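Local coordinates for mitochondrial RNA-binding protein 1 (Trypanosoma brucei, PDB 2GIA) that binds guide RNA together with mitochondrial RNA-binding protein 2, in a complex that acts as an RNA matchmaker in RNA editing, at the interface of chains C and A and the interface of chains C and B. Residues are numbered along the deposited sequence; one frame, centred on the assembly and turned at random. Chains: chain A/B, mitochondrial RNA-binding protein 1; chain C, mitochondrial RNA-binding protein 2.

Contact 1 and contact 2 join a single copy of mitochondrial RNA-binding protein 2 to two copies of mitochondrial RNA-binding protein 1. The centres of their C-alpha atoms are about 25 Å apart. Both draw on helix 170-188 of chain C. C:Met175, near its start, enters contact 2 against chain B, and C:Thr188, its last residue, enters contact 1 against chain A. Contact 2 adds strand 45-50 of chain C and is mainly apolar. Contact 1 adds the tail after the helix and is more polar. One helix thus touches both neighbours, as suits an assembly of two copies of each protein.

Contact 1: the interface of chains C and A. Residues chain C 188-189, 192; chain A 9-11.
A:Pro11 packs its ring against the end of a helix in chain C. A:Pro11 CG lies 3.6 Å from the carbonyl O of C:Gly189. On the same proline, A:Pro11 CA comes within 3.4 Å of the carbonyl O of C:Thr188. The apolar centre is therefore small: a pyrrolidine ring set against peptide groups. C:Gly189 also serves C:Arg192 within its own chain. C:Gly189 CA sits 3.4 Å above the plane of the C:Arg192 guanidinium, over the centre of that group. This backing supports one face of the flat group. In C:Arg192, CG stands anti to the carbonyl carbon (chi1 -67°), and the chain then runs extended to NE, which sets the guanidinium over C:Gly189 with NH1 toward chain A. The polar rim is built around NH1. At the in-plane edge of the guanidinium lie the carbonyl O of A:Ser9 and water 1. C:Arg192 NH1 makes a weak, bent hydrogen bond to A:Ser9 O at 3.1 Å. The hydroxyl OG of A:Ser9 is 3.0 Å from C:Arg192 NH1, close enough to hydrogen bond as well. Both residues are poorly ordered. Water 1 gives a straighter path. Water 1 lies 2.7 Å from C:Arg192 NH1, in a nearly straight bond. The same water is 2.7 Å from A:Leu10 O. As modelled, the arginine meets backbone carbonyls of chain A directly and through water; the poor order of its side chain makes both links tentative. In the fold, C:Thr188 closes helix 170-188, and C:Gly189 and C:Arg192 follow in the tail. The chain A residues form the lead-in to strand 12-17.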
loop_
_atom_site.group_PDB
_atom_site.type_symbol
_atom_site.label_atom_id
_atom_site.label_comp_id
_atom_site.label_asym_id
_atom_site.label_seq_id
_atom_site.Cartn_x
_atom_site.Cartn_y
_atom_site.Cartn_z
ATOM N N THR C 188 -8.657 7.170 -8.562
ATOM C CA THR C 188 -8.421 8.519 -8.104
ATOM C C THR C 188 -7.354 9.264 -8.938
ATOM O O THR C 188 -7.281 10.480 -8.902
ATOM C CB THR C 188 -8.010 8.491 -6.610
ATOM O OG1 THR C 188 -9.116 7.978 -5.861
ATOM C CG2 THR C 188 -7.633 9.875 -6.103
ATOM N N GLY C 189 -6.534 8.526 -9.681
ATOM C CA GLY C 189 -5.539 9.173 -10.497
ATOM C C GLY C 189 -4.111 9.004 -10.022
ATOM O O GLY C 189 -3.226 9.543 -10.652
ATOM N N ARG C 192 -1.415 7.898 -12.710
ATOM C CA ARG C 192 -1.213 8.674 -13.941
ATOM C C ARG C 192 0.206 9.218 -13.992
ATOM O O ARG C 192 0.785 9.242 -15.096
ATOM C CB ARG C 192 -2.163 9.854 -14.022
ATOM C CG ARG C 192 -3.608 9.486 -14.178
ATOM C CD ARG C 192 -4.403 10.732 -13.900
ATOM N NE ARG C 192 -5.819 10.465 -13.716
ATOM C CZ ARG C 192 -6.626 11.267 -13.035
ATOM N NH1 ARG C 192 -6.138 12.376 -12.487
ATOM N NH2 ARG C 192 -7.906 10.949 -12.884
ATOM N N SER A 9 -3.949 16.332 -14.720
ATOM C CA SER A 9 -4.850 16.626 -13.573
ATOM C C SER A 9 -4.377 15.861 -12.334
ATOM O O SER A 9 -4.038 14.674 -12.398
ATOM C CB SER A 9 -6.283 16.233 -13.911
ATOM O OG SER A 9 -6.353 14.853 -14.230
ATOM N N LEU A 10 -4.364 16.553 -11.206
ATOM C CA LEU A 10 -3.909 15.959 -9.958
ATOM C C LEU A 10 -4.867 14.933 -9.384
ATOM O O LEU A 10 -6.078 14.982 -9.618
ATOM C CB LEU A 10 -3.724 17.056 -8.902
ATOM C CG LEU A 10 -2.799 18.193 -9.325
ATOM C CD1 LEU A 10 -2.782 19.287 -8.250
ATOM C CD2 LEU A 10 -1.408 17.624 -9.588
ATOM N N PRO A 11 -4.322 13.955 -8.657
ATOM C CA PRO A 11 -5.193 12.963 -8.037
ATOM C C PRO A 11 -6.010 13.783 -7.032
ATOM O O PRO A 11 -5.437 14.679 -6.370
ATOM C CB PRO A 11 -4.214 12.049 -7.291
ATOM C CG PRO A 11 -2.947 12.126 -8.100
ATOM C CD PRO A 11 -2.897 13.618 -8.489
HETATM O O HOH W 1 -7.938 13.835 -11.178
#

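Contact 2: the interface of chains C and B. Residues chain C 45-46, 175; chain B 35, 71-72, 75, 143, 147.
This is a heteromeric interface between the two MRP proteins, mainly apolar with a backbone bond at one side, and it joins chain C to chain B. C:Met175 carries much of it. The methyl C:Met175 CE lies over the face of the B:His71 ring, 3.8 Å from the ring centroid, in a CH-pi contact. The side chain is extended at chi2 and then turns at chi3, 55°, which brings CE over the imidazole. The sulfur C:Met175 SD faces B:Ala75 CB at 3.9 Å, and B:Val72 borders it. Within chain B, B:Lys35 CG sits 3.8 Å above the plane of the B:His71 ring, over its centre. B:Lys35 CG backs the face opposite C:Met175 CE, which may steady the imidazole. C:Phe46 and B:Phe147 lie side by side and point the same way. They do not stack face to face. C:Phe46 CB meets the in-plane edge of the B:Phe147 ring, 3.7 Å from B:Phe147 CE1. C:Met175 CB packs on one face of the C:Phe46 ring at its rim, tying helix to strand within chain C. The polar side is made by main chain. C:Ala45 N donates a hydrogen bond to B:Phe147 O at 3.2 Å. Water 2 bridges the same carbonyl to C:Ala45 O, 3.0 Å from the latter. The phenylalanine carbonyl is therefore held directly and through solvent. For the protein, the site docks helix 71-81 and the stretch after helix 130-145 onto chain C, and so helps to build the mixed assembly that binds guide RNA.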
loop_
_atom_site.group_PDB
_atom_site.type_symbol
_atom_site.label_atom_id
_atom_site.label_comp_id
_atom_site.label_asym_id
_atom_site.label_seq_id
_atom_site.Cartn_x
_atom_site.Cartn_y
_atom_site.Cartn_z
ATOM N N ALA C 45 -9.139 -8.153 -11.610
ATOM C CA ALA C 45 -10.225 -8.897 -10.969
ATOM C C ALA C 45 -9.736 -9.983 -10.040
ATOM O O ALA C 45 -8.560 -10.275 -10.039
ATOM C CB ALA C 45 -11.101 -9.588 -12.089
ATOM N N PHE C 46 -10.644 -10.547 -9.236
ATOM C CA PHE C 46 -10.310 -11.740 -8.457
ATOM C C PHE C 46 -11.588 -12.601 -8.416
ATOM O O PHE C 46 -12.692 -12.096 -8.683
ATOM C CB PHE C 46 -9.784 -11.446 -7.040
ATOM C CG PHE C 46 -10.809 -10.936 -6.095
ATOM C CD1 PHE C 46 -11.427 -11.800 -5.185
ATOM C CD2 PHE C 46 -11.115 -9.558 -6.072
ATOM C CE1 PHE C 46 -12.346 -11.306 -4.231
ATOM C CE2 PHE C 46 -12.029 -9.041 -5.118
ATOM C CZ PHE C 46 -12.636 -9.926 -4.202
ATOM N N MET C 175 -9.103 -10.132 0.428
ATOM C CA MET C 175 -8.877 -9.868 -0.980
ATOM C C MET C 175 -9.796 -8.758 -1.467
ATOM O O MET C 175 -9.379 -7.918 -2.278
ATOM C CB MET C 175 -9.146 -11.133 -1.831
ATOM C CG MET C 175 -8.215 -12.287 -1.486
ATOM S SD MET C 175 -8.720 -13.800 -2.419
ATOM C CE MET C 175 -8.649 -13.053 -3.960
ATOM N N LYS B 35 -1.032 -14.177 -9.411
ATOM C CA LYS B 35 -1.795 -14.576 -8.252
ATOM C C LYS B 35 -1.176 -15.748 -7.456
ATOM O O LYS B 35 -1.599 -16.042 -6.328
ATOM C CB LYS B 35 -3.178 -15.055 -8.735
ATOM C CG LYS B 35 -4.025 -14.016 -9.477
ATOM C CD LYS B 35 -5.365 -14.663 -9.952
ATOM C CE LYS B 35 -6.427 -13.633 -10.401
ATOM N NZ LYS B 35 -7.790 -14.341 -10.503
ATOM N N HIS B 71 -4.336 -18.340 -5.239
ATOM C CA HIS B 71 -4.512 -16.927 -4.924
ATOM C C HIS B 71 -5.113 -16.764 -3.513
ATOM O O HIS B 71 -4.680 -15.907 -2.731
ATOM C CB HIS B 71 -5.415 -16.298 -6.024
ATOM C CG HIS B 71 -5.558 -14.800 -5.953
ATOM N ND1 HIS B 71 -4.561 -13.956 -5.495
ATOM C CD2 HIS B 71 -6.530 -13.987 -6.448
ATOM C CE1 HIS B 71 -4.907 -12.696 -5.721
ATOM N NE2 HIS B 71 -6.096 -12.690 -6.304
ATOM N N VAL B 72 -6.080 -17.608 -3.157
ATOM C CA VAL B 72 -6.723 -17.446 -1.856
ATOM C C VAL B 72 -5.739 -17.765 -0.714
ATOM O O VAL B 72 -5.818 -17.187 0.357
ATOM C CB VAL B 72 -8.054 -18.323 -1.787
ATOM C CG1 VAL B 72 -7.728 -19.800 -1.583
ATOM C CG2 VAL B 72 -8.969 -17.772 -0.717
ATOM N N ALA B 75 -3.862 -14.704 0.171
ATOM C CA ALA B 75 -4.687 -13.857 1.051
ATOM C C ALA B 75 -4.753 -14.418 2.492
ATOM O O ALA B 75 -4.712 -13.654 3.457
ATOM C CB ALA B 75 -6.126 -13.668 0.450
ATOM N N LEU B 143 0.061 -9.566 -2.763
ATOM C CA LEU B 143 -1.414 -9.564 -2.768
ATOM C C LEU B 143 -1.949 -8.283 -3.463
ATOM O O LEU B 143 -2.858 -8.349 -4.316
ATOM C CB LEU B 143 -1.969 -9.730 -1.325
ATOM C CG LEU B 143 -3.527 -9.616 -1.144
ATOM C CD1 LEU B 143 -4.205 -10.680 -2.020
ATOM C CD2 LEU B 143 -3.971 -9.865 0.302
ATOM N N PHE B 147 -3.966 -8.408 -8.671
ATOM C CA PHE B 147 -5.215 -8.228 -9.407
ATOM C C PHE B 147 -5.030 -7.739 -10.821
ATOM O O PHE B 147 -5.940 -7.860 -11.643
ATOM C CB PHE B 147 -6.118 -7.242 -8.612
ATOM C CG PHE B 147 -6.310 -7.647 -7.160
ATOM C CD1 PHE B 147 -7.101 -8.738 -6.825
ATOM C CD2 PHE B 147 -5.739 -6.912 -6.149
ATOM C CE1 PHE B 147 -7.332 -9.094 -5.471
ATOM C CE2 PHE B 147 -5.936 -7.226 -4.802
ATOM C CZ PHE B 147 -6.733 -8.317 -4.438
HETATM O O HOH W 2 -6.953 -10.742 -12.529
#